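Local structure of putative glycosyltransferase (GalT1) (Streptococcus parasanguinis, 4PHR) at residues Q65-E70 / C109-Y114. The protein is a putative glycosyltransferase, represented here by its GT-D-fold domain with bound UDP and manganese, and probably transfers sugars from nucleotide-sugar donors. Numbering follows the deposited sequence.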
# COMPACT_ATOMS: atom_id res chain seq x y z
N GLN A 65 -4.16 16.22 -0.92
CA GLN A 65 -3.83 17.59 -1.34
C GLN A 65 -2.36 17.94 -1.09
O GLN A 65 -1.87 18.96 -1.58
CB GLN A 65 -4.74 18.61 -0.64
CG GLN A 65 -6.21 18.37 -0.87
CD GLN A 65 -6.62 18.56 -2.32
OE1 GLN A 65 -6.12 19.45 -3.01
NE2 GLN A 65 -7.52 17.71 -2.80
N THR A 66 -1.67 17.10 -0.33
CA THR A 66 -0.26 17.33 -0.00
C THR A 66 0.61 17.17 -1.23
O THR A 66 0.50 16.18 -1.94
CB THR A 66 0.25 16.31 1.04
OG1 THR A 66 -0.72 16.13 2.07
CG2 THR A 66 1.57 16.78 1.65
N LYS A 67 1.50 18.13 -1.46
CA LYS A 67 2.43 18.04 -2.57
C LYS A 67 3.46 16.95 -2.30
O LYS A 67 3.90 16.77 -1.16
CB LYS A 67 3.12 19.38 -2.79
CG LYS A 67 3.53 19.65 -4.22
CD LYS A 67 2.33 19.94 -5.10
CE LYS A 67 2.46 21.29 -5.79
NZ LYS A 67 1.33 21.57 -6.72
N SER A 68 3.84 16.22 -3.34
CA SER A 68 4.97 15.31 -3.24
C SER A 68 6.26 16.12 -3.22
O SER A 68 6.45 17.02 -4.05
CB SER A 68 5.01 14.33 -4.42
OG SER A 68 3.97 13.37 -4.34
N ASP A 69 7.13 15.83 -2.26
CA ASP A 69 8.44 16.47 -2.17
C ASP A 69 9.46 15.46 -1.67
O ASP A 69 9.22 14.26 -1.74
CB ASP A 69 8.39 17.72 -1.29
CG ASP A 69 8.17 17.39 0.18
OD1 ASP A 69 7.83 16.23 0.51
OD2 ASP A 69 8.34 18.31 1.02
N GLU A 70 10.58 15.92 -1.15
CA GLU A 70 11.62 14.99 -0.73
C GLU A 70 11.23 14.25 0.56
O GLU A 70 11.84 13.24 0.90
CB GLU A 70 12.98 15.69 -0.61
CG GLU A 70 14.14 14.79 -1.02
CD GLU A 70 15.42 15.54 -1.33
OE1 GLU A 70 15.37 16.77 -1.55
OE2 GLU A 70 16.49 14.88 -1.37
N CYS A 109 -6.77 15.94 -8.36
CA CYS A 109 -5.43 15.40 -8.62
C CYS A 109 -4.64 16.23 -9.63
O CYS A 109 -4.34 15.76 -10.73
CB CYS A 109 -5.55 13.95 -9.09
SG CYS A 109 -6.33 12.86 -7.87
N ASP A 110 -4.27 17.44 -9.24
CA ASP A 110 -3.63 18.37 -10.17
C ASP A 110 -2.13 18.59 -9.93
O ASP A 110 -1.53 19.51 -10.50
CB ASP A 110 -4.36 19.71 -10.17
CG ASP A 110 -4.50 20.30 -8.78
OD1 ASP A 110 -3.72 19.92 -7.89
OD2 ASP A 110 -5.40 21.16 -8.59
N ALA A 111 -1.52 17.76 -9.09
CA ALA A 111 -0.09 17.87 -8.82
C ALA A 111 0.72 17.61 -10.09
O ALA A 111 0.24 16.94 -11.00
CB ALA A 111 0.32 16.91 -7.71
N PRO A 112 1.95 18.14 -10.15
CA PRO A 112 2.81 17.92 -11.32
C PRO A 112 3.13 16.45 -11.58
O PRO A 112 3.29 16.05 -12.73
CB PRO A 112 4.09 18.71 -10.98
CG PRO A 112 4.02 18.95 -9.50
CD PRO A 112 2.57 19.05 -9.17
N PHE A 113 3.22 15.65 -10.52
CA PHE A 113 3.45 14.22 -10.66
C PHE A 113 2.99 13.49 -9.41
O PHE A 113 2.88 14.08 -8.34
CB PHE A 113 4.93 13.92 -10.90
CG PHE A 113 5.81 14.22 -9.72
CD1 PHE A 113 6.38 15.47 -9.56
CD2 PHE A 113 6.07 13.24 -8.77
CE1 PHE A 113 7.19 15.75 -8.47
CE2 PHE A 113 6.88 13.51 -7.68
CZ PHE A 113 7.43 14.76 -7.53
N TYR A 114 2.74 12.19 -9.57
CA TYR A 114 2.42 11.30 -8.46
C TYR A 114 3.32 10.09 -8.54
O TYR A 114 3.79 9.76 -9.62
CB TYR A 114 0.96 10.86 -8.53
CG TYR A 114 -0.01 12.00 -8.31
CD1 TYR A 114 -0.47 12.76 -9.38
CD2 TYR A 114 -0.44 12.34 -7.03
CE1 TYR A 114 -1.35 13.82 -9.18
CE2 TYR A 114 -1.31 13.39 -6.82
CZ TYR A 114 -1.76 14.13 -7.90
OH TYR A 114 -2.63 15.17 -7.70
O HOH W 1 2.13 14.44 -5.78
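The Phe113 ring meets Ser68 obliquely, near CE2 and CZ. Ser68 CB lies 3.8 Å from Phe113 CE2 and 4.0 Å from Phe113 CZ. With Phe113 CG between its own backbone N and carbonyl carbon (chi1 68°), the ring is swung to the side where Ser68 lies. The puckered Pro112 ring is met at its CD. Lys67 NZ comes within 3.7 Å of Pro112 CD, and the lysine chain crosses the proline at about a right angle. Bends at chi2 and chi3 turn the end of the lysine toward the proline, and its CD also passes Ala111 CB at 4.5 Å. Asp110 OD1 is 5.4 Å from Lys67 NZ, too far for a salt bridge, though the opposite charges may attract weakly.

No direct hydrogen bond joins the two segments. One water does the bridging: it sits 2.6 Å from Ser68 OG and donates to Phe113 O at 2.7 Å. Ser68 OG is also hydrogen-bonded to the backbone N of Val74, so one hydroxyl links the water to strand 72-76. Within 109-114, Ala111 N donates to Tyr114 OH (162°). This nearly straight bond ties the tyrosine ring back across its own loop.

The contact is surface packing between two loops of the GT-D-fold domain. Segment 65-70 connects helix 54-64 to strand 72-76, and segment 109-114 connects helix 102-108 to strand 115-116. These strands are parallel neighbours in the three-stranded sheet. Ser68 and Phe113 both rest on Leu73, while Tyr114 packs on Leu76, so the paired loops lie against the central strand of that sheet.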